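Local coordinates for protein 5-formaminoimidazole-4-carboxamide-1-(Beta)-D-ribofuranosyl 5'-monophosphate synthetase (Thermococcus kodakarensis, PDB 2PBZ) that binds ATP and, as an ATP-grasp ligase of the PurP family, probably forms a carbon-nitrogen bond in a formylation step of purine (IMP) biosynthesis, at residues R183-I195 against I269-E281. Residues are numbered along the deposited sequence; the frame is centred on the assembly and turned at random.
Sequences RLELLGVDERVLI and IDGGSNADHWYSE
The loop 269-281 passes along the strand 183-194, roughly in the opposite direction, with Leu-187 opposite Tyr-279 (CA atoms 5.2 Å apart), Gly-188 opposite His-277 and Asp-190 opposite Gly-272, and no backbone hydrogen bond joins the two. A salt bridge does: Arg-192, its chain bent at chi2 and chi3 (-86° and 126°), turns NH2 back to Asp-270 OD1 at 2.5 Å, the guanidinium and carboxylate planes 42° apart. The same guanidinium grips Asp-190 side-on, NE and NH2 both giving to OD2, which lies in its plane and 2.9 Å from NE. Asp-270 OD1 also accepts from the Gly-272 backbone N, an Asx turn that fixes the carboxylate. With an alanine in place of Arg-192, the buried carboxylates of Asp-190 and Asp-270, already only 4.6 Å apart between OD2 and OD1, would probably be left without the positive charge between them. Gly-272 CA packs 3.2 Å from Asp-190 CG, where a side chain would collide. His-277 lays one ring face over Gly-188 CA in a CH-pi contact, 4.1 Å from CA to the ring centroid; a CB on Gly-188 would run into that ring. NE2 of His-277 donates to Gly-272 O, close to the ring plane, while a water links ND1 to the Val-189 backbone N. Farther along, Leu-187 CD2 presses on Ser-280 CA and CB, and the Tyr-279 ring flanks Gly-188 N and meets Val-189 CG2 through CE2 (4.2 Å). His-253 NE2 hydrogen-bonds to Asp-270 OD2, and Tyr-172, an ATP-binding residue, makes a cation-pi contact with Arg-192, whose side chain is about 5 Å from bound ATP. The loop packs against strand 183-194, which lies between strands 170-178 and 211-216 in the antiparallel sheet of this ATP-grasp-type domain, while helix 290-302 packs on Leu-187.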
ATOM      1  N   ARG A 183      -1.902 -25.095 -12.924  1.00 50.37           N
ATOM      2  CA  ARG A 183      -0.763 -24.437 -12.299  1.00 46.64           C
ATOM      3  C   ARG A 183      -1.168 -23.701 -11.042  1.00 45.79           C
ATOM      4  O   ARG A 183      -2.320 -23.326 -10.874  1.00 47.45           O
ATOM      5  CB  ARG A 183      -0.092 -23.459 -13.266  1.00 44.10           C
ATOM      6  CG  ARG A 183      -0.878 -22.197 -13.527  1.00 43.25           C
ATOM      7  CD  ARG A 183      -0.151 -21.241 -14.462  1.00 40.95           C
ATOM      8  NE  ARG A 183      -1.006 -20.113 -14.823  1.00 39.69           N
ATOM      9  CZ  ARG A 183      -0.721 -19.209 -15.755  1.00 38.08           C
ATOM     10  NH1 ARG A 183       0.410 -19.285 -16.441  1.00 34.95           N
ATOM     11  NH2 ARG A 183      -1.575 -18.225 -15.997  1.00 35.47           N
ATOM     12  N   LEU A 184      -0.199 -23.519 -10.156  1.00 45.26           N
ATOM     13  CA  LEU A 184      -0.387 -22.815  -8.901  1.00 44.15           C
ATOM     14  C   LEU A 184       0.127 -21.397  -9.090  1.00 43.92           C
ATOM     15  O   LEU A 184       1.275 -21.202  -9.483  1.00 43.49           O
ATOM     16  CB  LEU A 184       0.406 -23.485  -7.782  1.00 43.75           C
ATOM     17  CG  LEU A 184       0.465 -22.686  -6.475  1.00 42.39           C
ATOM     18  CD1 LEU A 184      -0.951 -22.518  -5.961  1.00 41.98           C
ATOM     19  CD2 LEU A 184       1.348 -23.383  -5.454  1.00 41.25           C
ATOM     20  N   GLU A 185      -0.725 -20.415  -8.807  1.00 43.00           N
ATOM     21  CA  GLU A 185      -0.355 -19.010  -8.950  1.00 42.70           C
ATOM     22  C   GLU A 185      -0.259 -18.304  -7.596  1.00 40.48           C
ATOM     23  O   GLU A 185      -1.199 -18.339  -6.812  1.00 40.34           O
ATOM     24  CB  GLU A 185      -1.381 -18.290  -9.837  1.00 45.24           C
ATOM     25  CG  GLU A 185      -1.265 -18.564 -11.331  1.00 46.46           C
ATOM     26  CD  GLU A 185      -2.528 -18.190 -12.094  1.00 46.82           C
ATOM     27  OE1 GLU A 185      -3.237 -17.287 -11.634  1.00 49.51           O
ATOM     28  OE2 GLU A 185      -2.815 -18.782 -13.155  1.00 46.08           O
ATOM     29  N   LEU A 186       0.893 -17.692  -7.333  1.00 39.43           N
ATOM     30  CA  LEU A 186       1.145 -16.932  -6.101  1.00 39.49           C
ATOM     31  C   LEU A 186       0.789 -15.514  -6.549  1.00 38.47           C
ATOM     32  O   LEU A 186       1.564 -14.863  -7.247  1.00 37.04           O
ATOM     33  CB  LEU A 186       2.630 -17.046  -5.713  1.00 38.96           C
ATOM     34  CG  LEU A 186       3.295 -16.415  -4.475  1.00 39.10           C
ATOM     35  CD1 LEU A 186       2.291 -15.663  -3.651  1.00 40.41           C
ATOM     36  CD2 LEU A 186       3.979 -17.502  -3.655  1.00 37.26           C
ATOM     37  N   LEU A 187      -0.390 -15.047  -6.151  1.00 37.92           N
ATOM     38  CA  LEU A 187      -0.879 -13.751  -6.589  1.00 38.33           C
ATOM     39  C   LEU A 187      -0.810 -12.543  -5.671  1.00 38.77           C
ATOM     40  O   LEU A 187      -1.207 -11.460  -6.051  1.00 40.01           O
ATOM     41  CB  LEU A 187      -2.312 -13.919  -7.105  1.00 38.63           C
ATOM     42  CG  LEU A 187      -2.374 -14.888  -8.293  1.00 39.93           C
ATOM     43  CD1 LEU A 187      -3.794 -15.130  -8.685  1.00 40.67           C
ATOM     44  CD2 LEU A 187      -1.605 -14.324  -9.470  1.00 40.13           C
ATOM     45  N   GLY A 188      -0.305 -12.705  -4.468  1.00 40.13           N
ATOM     46  CA  GLY A 188      -0.210 -11.550  -3.607  1.00 40.31           C
ATOM     47  C   GLY A 188       0.130 -11.871  -2.178  1.00 41.38           C
ATOM     48  O   GLY A 188       0.061 -13.019  -1.741  1.00 42.99           O
ATOM     49  N   VAL A 189       0.531 -10.838  -1.456  1.00 40.68           N
ATOM     50  CA  VAL A 189       0.846 -10.973  -0.050  1.00 40.82           C
ATOM     51  C   VAL A 189       0.215  -9.775   0.635  1.00 40.97           C
ATOM     52  O   VAL A 189       0.486  -8.623   0.319  1.00 38.36           O
ATOM     53  CB  VAL A 189       2.358 -10.981   0.244  1.00 40.40           C
ATOM     54  CG1 VAL A 189       2.569 -11.216   1.732  1.00 38.03           C
ATOM     55  CG2 VAL A 189       3.053 -12.059  -0.577  1.00 40.25           C
ATOM     56  N   ASP A 190      -0.630 -10.093   1.594  1.00 41.39           N
ATOM     57  CA  ASP A 190      -1.370  -9.127   2.340  1.00 41.62           C
ATOM     58  C   ASP A 190      -0.817  -8.965   3.746  1.00 42.41           C
ATOM     59  O   ASP A 190      -0.097  -9.812   4.251  1.00 41.98           O
ATOM     60  CB  ASP A 190      -2.825  -9.606   2.383  1.00 43.03           C
ATOM     61  CG  ASP A 190      -3.693  -8.748   3.245  1.00 45.52           C
ATOM     62  OD1 ASP A 190      -3.898  -7.567   2.872  1.00 47.51           O
ATOM     63  OD2 ASP A 190      -4.162  -9.250   4.298  1.00 44.49           O
ATOM     64  N   GLU A 191      -1.167  -7.847   4.359  1.00 44.47           N
ATOM     65  CA  GLU A 191      -0.794  -7.521   5.726  1.00 45.86           C
ATOM     66  C   GLU A 191      -2.058  -6.913   6.335  1.00 44.62           C
ATOM     67  O   GLU A 191      -2.613  -5.977   5.768  1.00 43.91           O
ATOM     68  CB  GLU A 191       0.343  -6.508   5.720  1.00 48.82           C
ATOM     69  CG  GLU A 191       0.725  -5.994   7.083  1.00 53.22           C
ATOM     70  CD  GLU A 191       2.099  -5.341   7.080  1.00 54.54           C
ATOM     71  OE1 GLU A 191       2.317  -4.397   6.276  1.00 54.26           O
ATOM     72  OE2 GLU A 191       2.946  -5.793   7.891  1.00 55.96           O
ATOM     73  N   ARG A 192      -2.524  -7.453   7.460  1.00 43.38           N
ATOM     74  CA  ARG A 192      -3.744  -6.960   8.099  1.00 43.57           C
ATOM     75  C   ARG A 192      -3.591  -5.625   8.836  1.00 44.75           C
ATOM     76  O   ARG A 192      -2.527  -5.308   9.390  1.00 46.74           O
ATOM     77  CB  ARG A 192      -4.282  -7.985   9.115  1.00 42.41           C
ATOM     78  CG  ARG A 192      -4.390  -9.422   8.636  1.00 41.90           C
ATOM     79  CD  ARG A 192      -5.696  -9.722   7.931  1.00 42.32           C
ATOM     80  NE  ARG A 192      -5.470 -10.298   6.613  1.00 42.73           N
ATOM     81  CZ  ARG A 192      -5.888 -11.498   6.232  1.00 42.03           C
ATOM     82  NH1 ARG A 192      -6.562 -12.271   7.077  1.00 40.74           N
ATOM     83  NH2 ARG A 192      -5.636 -11.910   5.001  1.00 39.85           N
ATOM     84  N   VAL A 193      -4.662  -4.837   8.817  1.00 45.01           N
ATOM     85  CA  VAL A 193      -4.707  -3.576   9.545  1.00 46.33           C
ATOM     86  C   VAL A 193      -5.614  -3.917  10.722  1.00 47.57           C
ATOM     87  O   VAL A 193      -6.810  -4.115  10.560  1.00 46.17           O
ATOM     88  CB  VAL A 193      -5.313  -2.403   8.721  1.00 45.24           C
ATOM     89  CG1 VAL A 193      -5.309  -1.117   9.568  1.00 45.75           C
ATOM     90  CG2 VAL A 193      -4.505  -2.178   7.467  1.00 44.66           C
ATOM     91  N   LEU A 194      -5.012  -4.026  11.901  1.00 50.47           N
ATOM     92  CA  LEU A 194      -5.727  -4.371  13.123  1.00 52.14           C
ATOM     93  C   LEU A 194      -5.996  -3.161  13.983  1.00 53.87           C
ATOM     94  O   LEU A 194      -5.380  -2.107  13.791  1.00 54.97           O
ATOM     95  CB  LEU A 194      -4.910  -5.392  13.923  1.00 51.77           C
ATOM     96  CG  LEU A 194      -5.093  -6.874  13.575  1.00 50.91           C
ATOM     97  CD1 LEU A 194      -5.112  -7.077  12.075  1.00 49.20           C
ATOM     98  CD2 LEU A 194      -3.973  -7.667  14.224  1.00 49.79           C
ATOM     99  N   ILE A 195      -6.918  -3.298  14.933  1.00 55.97           N
ATOM    100  CA  ILE A 195      -7.213  -2.169  15.780  1.00 59.10           C
ATOM    101  C   ILE A 195      -6.095  -2.126  16.793  1.00 60.10           C
ATOM    102  O   ILE A 195      -5.938  -1.165  17.539  1.00 59.74           O
ATOM    103  CB  ILE A 195      -8.617  -2.287  16.419  1.00 60.01           C
ATOM    104  CG1 ILE A 195      -8.641  -3.211  17.616  1.00 60.93           C
ATOM    105  CG2 ILE A 195      -9.573  -2.851  15.397  1.00 60.18           C
ATOM    106  CD1 ILE A 195     -10.074  -3.505  18.052  1.00 62.45           C
ATOM    107  N   ILE A 269     -11.468 -17.361  -1.027  1.00 39.51           N
ATOM    108  CA  ILE A 269     -10.890 -16.035  -1.230  1.00 37.59           C
ATOM    109  C   ILE A 269     -10.735 -15.369   0.127  1.00 37.59           C
ATOM    110  O   ILE A 269     -11.697 -15.101   0.829  1.00 36.50           O
ATOM    111  CB  ILE A 269     -11.749 -15.185  -2.181  1.00 37.44           C
ATOM    112  CG1 ILE A 269     -11.068 -13.843  -2.422  1.00 36.13           C
ATOM    113  CG2 ILE A 269     -13.154 -15.012  -1.625  1.00 38.35           C
ATOM    114  CD1 ILE A 269     -11.669 -13.087  -3.558  1.00 37.92           C
ATOM    115  N   ASP A 270      -9.485 -15.112   0.478  1.00 38.57           N
ATOM    116  CA  ASP A 270      -9.104 -14.568   1.767  1.00 40.40           C
ATOM    117  C   ASP A 270      -9.610 -13.214   2.274  1.00 41.55           C
ATOM    118  O   ASP A 270      -9.982 -13.094   3.454  1.00 43.01           O
ATOM    119  CB  ASP A 270      -7.582 -14.623   1.868  1.00 41.18           C
ATOM    120  CG  ASP A 270      -7.069 -13.943   3.091  1.00 41.87           C
ATOM    121  OD1 ASP A 270      -6.945 -12.699   3.055  1.00 41.58           O
ATOM    122  OD2 ASP A 270      -6.807 -14.651   4.086  1.00 44.80           O
ATOM    123  N   GLY A 271      -9.625 -12.195   1.428  1.00 40.02           N
ATOM    124  CA  GLY A 271     -10.085 -10.904   1.911  1.00 40.68           C
ATOM    125  C   GLY A 271      -8.947  -9.902   1.832  1.00 42.80           C
ATOM    126  O   GLY A 271      -9.153  -8.721   1.528  1.00 42.75           O
ATOM    127  N   GLY A 272      -7.737 -10.383   2.122  1.00 42.15           N
ATOM    128  CA  GLY A 272      -6.562  -9.544   2.020  1.00 40.06           C
ATOM    129  C   GLY A 272      -6.312  -9.399   0.533  1.00 39.70           C
ATOM    130  O   GLY A 272      -5.382  -8.722   0.098  1.00 38.30           O
ATOM    131  N   SER A 273      -7.155 -10.070  -0.254  1.00 39.46           N
ATOM    132  CA  SER A 273      -7.058  -9.997  -1.708  1.00 42.48           C
ATOM    133  C   SER A 273      -7.775  -8.757  -2.252  1.00 43.69           C
ATOM    134  O   SER A 273      -7.730  -8.490  -3.451  1.00 44.28           O
ATOM    135  CB  SER A 273      -7.604 -11.278  -2.366  1.00 42.95           C
ATOM    136  OG  SER A 273      -8.869 -11.642  -1.848  1.00 45.89           O
ATOM    137  N   ASN A 274      -8.433  -8.008  -1.365  1.00 43.84           N
ATOM    138  CA  ASN A 274      -9.108  -6.775  -1.762  1.00 43.46           C
ATOM    139  C   ASN A 274      -8.029  -5.699  -1.966  1.00 42.96           C
ATOM    140  O   ASN A 274      -8.267  -4.683  -2.623  1.00 42.16           O
ATOM    141  CB  ASN A 274     -10.094  -6.283  -0.683  1.00 43.88           C
ATOM    142  CG  ASN A 274     -11.361  -7.119  -0.600  1.00 42.78           C
ATOM    143  OD1 ASN A 274     -11.944  -7.482  -1.608  1.00 43.33           O
ATOM    144  ND2 ASN A 274     -11.807  -7.396   0.613  1.00 40.47           N
ATOM    145  N   ALA A 275      -6.851  -5.922  -1.394  1.00 41.86           N
ATOM    146  CA  ALA A 275      -5.761  -4.971  -1.535  1.00 43.00           C
ATOM    147  C   ALA A 275      -5.253  -5.047  -2.971  1.00 43.82           C
ATOM    148  O   ALA A 275      -5.484  -6.047  -3.652  1.00 44.53           O
ATOM    149  CB  ALA A 275      -4.633  -5.285  -0.539  1.00 40.45           C
ATOM    150  N   ASP A 276      -4.561  -3.994  -3.416  1.00 44.01           N
ATOM    151  CA  ASP A 276      -4.037  -3.899  -4.775  1.00 44.53           C
ATOM    152  C   ASP A 276      -2.695  -4.627  -4.993  1.00 46.09           C
ATOM    153  O   ASP A 276      -1.616  -4.039  -4.845  1.00 46.22           O
ATOM    154  CB  ASP A 276      -3.936  -2.408  -5.153  1.00 43.25           C
ATOM    155  CG  ASP A 276      -3.414  -2.174  -6.564  1.00 42.87           C
ATOM    156  OD1 ASP A 276      -3.838  -2.880  -7.493  1.00 41.53           O
ATOM    157  OD2 ASP A 276      -2.586  -1.258  -6.739  1.00 44.25           O
ATOM    158  N   HIS A 277      -2.777  -5.908  -5.354  1.00 46.47           N
ATOM    159  CA  HIS A 277      -1.594  -6.729  -5.600  1.00 47.11           C
ATOM    160  C   HIS A 277      -1.291  -6.770  -7.091  1.00 48.88           C
ATOM    161  O   HIS A 277      -2.202  -6.621  -7.904  1.00 50.34           O
ATOM    162  CB  HIS A 277      -1.820  -8.180  -5.150  1.00 44.47           C
ATOM    163  CG  HIS A 277      -2.359  -8.318  -3.761  1.00 43.60           C
ATOM    164  ND1 HIS A 277      -1.652  -7.940  -2.638  1.00 42.79           N
ATOM    165  CD2 HIS A 277      -3.548  -8.789  -3.315  1.00 44.37           C
ATOM    166  CE1 HIS A 277      -2.381  -8.172  -1.563  1.00 44.35           C
ATOM    167  NE2 HIS A 277      -3.536  -8.686  -1.945  1.00 44.55           N
ATOM    168  N   TRP A 278      -0.016  -6.940  -7.453  1.00 50.55           N
ATOM    169  CA  TRP A 278       0.341  -7.096  -8.861  1.00 52.63           C
ATOM    170  C   TRP A 278       0.657  -8.601  -8.943  1.00 53.10           C
ATOM    171  O   TRP A 278      -0.256  -9.398  -8.723  1.00 56.52           O
ATOM    172  CB  TRP A 278       1.515  -6.182  -9.288  1.00 53.22           C
ATOM    173  CG  TRP A 278       2.782  -6.269  -8.498  1.00 54.54           C
ATOM    174  CD1 TRP A 278       2.997  -5.787  -7.243  1.00 55.27           C
ATOM    175  CD2 TRP A 278       4.018  -6.867  -8.916  1.00 55.11           C
ATOM    176  NE1 TRP A 278       4.288  -6.043  -6.851  1.00 55.33           N
ATOM    177  CE2 TRP A 278       4.939  -6.707  -7.857  1.00 55.81           C
ATOM    178  CE3 TRP A 278       4.436  -7.529 -10.081  1.00 55.10           C
ATOM    179  CZ2 TRP A 278       6.258  -7.183  -7.926  1.00 55.72           C
ATOM    180  CZ3 TRP A 278       5.750  -8.005 -10.150  1.00 54.43           C
ATOM    181  CH2 TRP A 278       6.643  -7.828  -9.078  1.00 54.89           C
ATOM    182  N   TYR A 279       1.883  -9.030  -9.214  1.00 51.35           N
ATOM    183  CA  TYR A 279       2.138 -10.488  -9.250  1.00 50.94           C
ATOM    184  C   TYR A 279       1.386 -11.223 -10.364  1.00 49.76           C
ATOM    185  O   TYR A 279       2.000 -11.902 -11.175  1.00 50.17           O
ATOM    186  CB  TYR A 279       1.779 -11.139  -7.909  1.00 49.75           C
ATOM    187  CG  TYR A 279       2.803 -10.925  -6.828  1.00 50.49           C
ATOM    188  CD1 TYR A 279       3.746  -9.905  -6.922  1.00 50.99           C
ATOM    189  CD2 TYR A 279       2.796 -11.705  -5.681  1.00 49.83           C
ATOM    190  CE1 TYR A 279       4.653  -9.664  -5.897  1.00 50.83           C
ATOM    191  CE2 TYR A 279       3.698 -11.470  -4.653  1.00 50.34           C
ATOM    192  CZ  TYR A 279       4.622 -10.449  -4.761  1.00 50.65           C
ATOM    193  OH  TYR A 279       5.489 -10.194  -3.731  1.00 51.20           O
ATOM    194  N   SER A 280       0.059 -11.119 -10.394  1.00 47.82           N
ATOM    195  CA  SER A 280      -0.713 -11.753 -11.441  1.00 47.30           C
ATOM    196  C   SER A 280      -0.136 -11.360 -12.806  1.00 48.78           C
ATOM    197  O   SER A 280      -0.297 -12.073 -13.807  1.00 49.36           O
ATOM    198  CB  SER A 280      -2.160 -11.314 -11.333  1.00 46.14           C
ATOM    199  OG  SER A 280      -2.223  -9.961 -10.938  1.00 46.00           O
ATOM    200  N   GLU A 281       0.533 -10.211 -12.838  1.00 48.94           N
ATOM    201  CA  GLU A 281       1.162  -9.700 -14.056  1.00 48.20           C
ATOM    202  C   GLU A 281       2.301 -10.625 -14.489  1.00 48.31           C
ATOM    203  O   GLU A 281       2.817 -10.519 -15.596  1.00 49.54           O
ATOM    204  CB  GLU A 281       1.696  -8.285 -13.808  1.00 47.30           C
ATOM    205  CG  GLU A 281       0.594  -7.289 -13.533  1.00 49.17           C
ATOM    206  CD  GLU A 281       1.092  -5.913 -13.122  1.00 49.37           C
ATOM    207  OE1 GLU A 281       0.244  -5.082 -12.757  1.00 49.42           O
ATOM    208  OE2 GLU A 281       2.313  -5.651 -13.163  1.00 48.74           O
TER
HETATM  209  O   HOH W   1       1.172  -8.430  -2.716  1.00 40.85           O